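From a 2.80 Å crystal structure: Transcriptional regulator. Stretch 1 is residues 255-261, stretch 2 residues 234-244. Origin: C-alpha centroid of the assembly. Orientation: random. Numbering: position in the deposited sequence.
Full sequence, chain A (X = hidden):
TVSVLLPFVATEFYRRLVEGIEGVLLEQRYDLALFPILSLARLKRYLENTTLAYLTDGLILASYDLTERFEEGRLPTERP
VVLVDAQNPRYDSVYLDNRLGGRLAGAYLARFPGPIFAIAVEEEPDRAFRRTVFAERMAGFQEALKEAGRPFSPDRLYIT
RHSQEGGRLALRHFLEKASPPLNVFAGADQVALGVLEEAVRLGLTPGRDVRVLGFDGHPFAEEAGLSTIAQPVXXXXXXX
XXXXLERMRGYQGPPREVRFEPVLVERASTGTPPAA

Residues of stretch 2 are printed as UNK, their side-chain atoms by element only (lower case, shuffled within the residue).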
# COMPACT_ATOMS: atom_id res chain seq x y z
N PRO A 255 4.26 -34.16 -5.68
CA PRO A 255 3.73 -32.79 -5.79
C PRO A 255 2.85 -32.61 -7.03
O PRO A 255 3.31 -32.79 -8.16
CB PRO A 255 4.99 -31.94 -5.85
CG PRO A 255 5.92 -32.70 -4.97
CD PRO A 255 5.71 -34.13 -5.40
N ARG A 256 1.59 -32.26 -6.81
CA ARG A 256 0.68 -32.05 -7.92
C ARG A 256 0.75 -30.62 -8.44
O ARG A 256 1.45 -29.78 -7.89
CB ARG A 256 -0.74 -32.39 -7.50
CG ARG A 256 -0.92 -33.84 -7.14
CD ARG A 256 -2.25 -34.04 -6.47
NE ARG A 256 -2.34 -33.28 -5.23
CZ ARG A 256 -3.42 -33.23 -4.46
NH1 ARG A 256 -4.52 -33.89 -4.81
NH2 ARG A 256 -3.42 -32.51 -3.35
N GLU A 257 -0.01 -30.36 -9.50
CA GLU A 257 0.00 -29.04 -10.12
C GLU A 257 -1.31 -28.78 -10.86
O GLU A 257 -1.85 -29.67 -11.51
CB GLU A 257 1.20 -28.99 -11.06
CG GLU A 257 1.30 -27.79 -11.94
CD GLU A 257 2.48 -27.86 -12.89
OE1 GLU A 257 3.64 -27.72 -12.43
OE2 GLU A 257 2.26 -28.07 -14.10
N VAL A 258 -1.83 -27.56 -10.74
CA VAL A 258 -3.07 -27.16 -11.41
C VAL A 258 -2.94 -25.75 -11.98
O VAL A 258 -2.68 -24.79 -11.26
CB VAL A 258 -4.29 -27.22 -10.45
CG1 VAL A 258 -5.51 -26.60 -11.11
CG2 VAL A 258 -4.59 -28.66 -10.08
N ARG A 259 -3.13 -25.65 -13.29
CA ARG A 259 -3.01 -24.40 -14.02
C ARG A 259 -4.34 -23.83 -14.51
O ARG A 259 -5.13 -24.52 -15.17
CB ARG A 259 -2.05 -24.62 -15.20
CG ARG A 259 -2.14 -23.64 -16.35
CD ARG A 259 -1.22 -24.08 -17.48
NE ARG A 259 -1.40 -23.30 -18.70
CZ ARG A 259 -2.44 -23.41 -19.52
NH1 ARG A 259 -3.40 -24.29 -19.27
NH2 ARG A 259 -2.53 -22.61 -20.58
N PHE A 260 -4.58 -22.57 -14.18
CA PHE A 260 -5.80 -21.89 -14.59
C PHE A 260 -5.51 -20.99 -15.78
O PHE A 260 -4.36 -20.67 -16.05
CB PHE A 260 -6.36 -21.07 -13.42
CG PHE A 260 -7.06 -21.90 -12.37
CD1 PHE A 260 -6.35 -22.78 -11.56
CD2 PHE A 260 -8.44 -21.81 -12.20
CE1 PHE A 260 -6.99 -23.55 -10.60
CE2 PHE A 260 -9.10 -22.58 -11.23
CZ PHE A 260 -8.38 -23.45 -10.43
N GLU A 261 -6.55 -20.58 -16.50
CA GLU A 261 -6.37 -19.71 -17.66
C GLU A 261 -7.22 -18.46 -17.52
O GLU A 261 -8.37 -18.52 -17.10
CB GLU A 261 -6.76 -20.40 -18.97
CG GLU A 261 -5.98 -21.67 -19.31
CD GLU A 261 -6.28 -22.18 -20.72
OE1 GLU A 261 -7.46 -22.15 -21.14
OE2 GLU A 261 -5.33 -22.62 -21.41
N UNK A 234 -10.97 -16.72 -7.03
CA UNK A 234 -11.67 -17.49 -6.01
C UNK A 234 -11.49 -18.97 -6.30
O UNK A 234 -11.12 -19.74 -5.41
o UNK A 234 -12.44 -15.07 -7.83
c UNK A 234 -13.44 -15.66 -5.74
c UNK A 234 -13.34 -14.81 -7.00
o UNK A 234 -14.16 -13.88 -7.16
c UNK A 234 -13.16 -17.13 -6.00
N UNK A 235 -11.74 -19.36 -7.55
CA UNK A 235 -11.60 -20.76 -7.96
C UNK A 235 -10.18 -21.25 -7.70
O UNK A 235 -9.96 -22.43 -7.38
c UNK A 235 -11.95 -20.90 -9.45
N UNK A 236 -9.21 -20.34 -7.84
CA UNK A 236 -7.81 -20.67 -7.60
C UNK A 236 -7.61 -20.96 -6.11
O UNK A 236 -6.88 -21.88 -5.75
s UNK A 236 -5.80 -17.91 -10.08
c UNK A 236 -4.25 -18.44 -9.45
c UNK A 236 -6.90 -19.52 -8.04
c UNK A 236 -6.81 -19.33 -9.56
N UNK A 237 -8.28 -20.18 -5.26
CA UNK A 237 -8.19 -20.38 -3.82
C UNK A 237 -8.93 -21.65 -3.44
O UNK A 237 -8.42 -22.49 -2.68
N UNK A 238 -10.14 -21.80 -3.97
CA UNK A 238 -10.95 -23.00 -3.73
C UNK A 238 -10.20 -24.26 -4.14
O UNK A 238 -10.23 -25.26 -3.43
c UNK A 238 -12.27 -22.91 -4.50
N UNK A 239 -9.53 -24.23 -5.29
CA UNK A 239 -8.77 -25.39 -5.74
C UNK A 239 -7.62 -25.64 -4.78
O UNK A 239 -7.31 -26.78 -4.43
c UNK A 239 -7.32 -26.31 -7.65
c UNK A 239 -8.00 -27.69 -7.53
n UNK A 239 -9.29 -27.72 -8.23
n UNK A 239 -9.82 -29.84 -7.51
n UNK A 239 -11.28 -28.68 -8.85
c UNK A 239 -8.23 -25.18 -7.15
c UNK A 239 -10.13 -28.75 -8.20
N UNK A 240 -6.97 -24.55 -4.35
CA UNK A 240 -5.86 -24.64 -3.41
C UNK A 240 -6.34 -25.30 -2.12
O UNK A 240 -5.63 -26.11 -1.52
c UNK A 240 -5.35 -23.25 -3.11
N UNK A 241 -7.54 -24.95 -1.69
CA UNK A 241 -8.11 -25.52 -0.48
C UNK A 241 -8.36 -27.03 -0.64
O UNK A 241 -7.96 -27.82 0.21
c UNK A 241 -9.41 -24.80 -0.11
N UNK A 242 -9.03 -27.41 -1.73
CA UNK A 242 -9.34 -28.82 -1.99
C UNK A 242 -8.12 -29.71 -1.97
O UNK A 242 -8.13 -30.77 -1.35
n UNK A 242 -12.25 -30.28 -2.13
c UNK A 242 -11.41 -31.09 -2.78
o UNK A 242 -11.46 -32.32 -2.67
c UNK A 242 -10.38 -30.43 -3.69
c UNK A 242 -10.06 -28.97 -3.33
N UNK A 243 -7.06 -29.30 -2.65
CA UNK A 243 -5.82 -30.08 -2.70
C UNK A 243 -5.32 -30.27 -1.29
O UNK A 243 -4.93 -31.37 -0.91
c UNK A 243 -3.93 -28.22 -5.57
c UNK A 243 -4.92 -29.23 -5.03
c UNK A 243 -4.71 -30.58 -5.69
c UNK A 243 -4.74 -29.35 -3.51
N UNK A 244 -5.35 -29.20 -0.51
CA UNK A 244 -4.89 -29.23 0.88
C UNK A 244 -5.65 -30.28 1.67
O UNK A 244 -5.05 -31.08 2.39
c UNK A 244 -4.90 -26.37 3.50
c UNK A 244 -4.51 -27.71 2.93
c UNK A 244 -5.09 -27.86 1.53
c UNK A 244 -3.00 -27.85 2.88

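Position 234 carries three side-chain carbons, the third bearing two oxygens, so the chain ends in a carboxylate two carbons beyond CB: glutamate or glutamine by shape, and glutamate by its two oxygens. The side chain of Glu-234 makes no contact with stretch 1. Position 235 has a single carbon, its CB, lying 3.8 Å from Phe-260 CE2, which makes it Ala-235; its backbone O also sits 3.6 Å from Phe-260 CZ. Position 236 holds three carbons and a sulfur in an unbranched chain, with the sulfur bonded to two carbons as a thioether, and its second carbon lies over the Phe-260 ring. This is Met-236, with rotamers m, t and p. Its CG lies 3.9 Å from the centroid of the Phe-260 ring and 15° off the ring normal, a CH-pi contact over the face; SD is more oblique, 5.3 Å from that centroid.

Position 237 has no side-chain atoms and is Gly-237. Position 238 shows one carbon, hence Ala-238, whose CB remains 7.1 Å from Phe-260 CZ, its nearest atom in stretch 1. At position 239, three carbons lead to a nitrogen and then to a carbon carrying two more nitrogens, a guanidinium, and the first two carbons reach Phe-260 and Val-258. This is Arg-239: CB is 3.7 Å from Phe-260 CZ, at the ring edge, and CG is 3.9 Å from Val-258 CG1.

Positions 240 and 241 each have one carbon and are Ala-240 and Ala-241, neither touching stretch 1. Position 242 has three carbons, the last bearing one oxygen and one nitrogen: an amide, Gln-242, also out of contact. Position 243 has four carbons forked at the second, and a terminal carbon lies over one face of the Arg-256 guanidinium. The pattern is that of Leu-243, with CD2 3.2 Å from Arg-256 CZ. Position 244 repeats the four-carbon fork, but the CB of Leu-244 points away from the strand.

The contact joins a helix and strand 257-260 running nearly antiparallel, at 170°, with axes 10.0 Å apart at closest approach. CA pairs Phe-260 with Met-236, Val-258 with Arg-239 and Arg-256 with Leu-243 set the register. Alternation in stretch 1 directs the CB atoms of Arg-256, Val-258 and Phe-260 toward the helix, whereas that of Glu-257 points away. Phe-260 packs against Ala-235, Met-236 and Arg-239, and Val-258 adds a smaller apolar contact. At the other end, Arg-256 NH2 donates a hydrogen bond to Leu-243 O, 3.1 Å long with an N-H...O angle of 137°. The same arginine therefore meets position 243 through both a polar contact to its backbone and close packing against its side chain.

Stretch 2, residues 234-244: EAMGARAAQLL
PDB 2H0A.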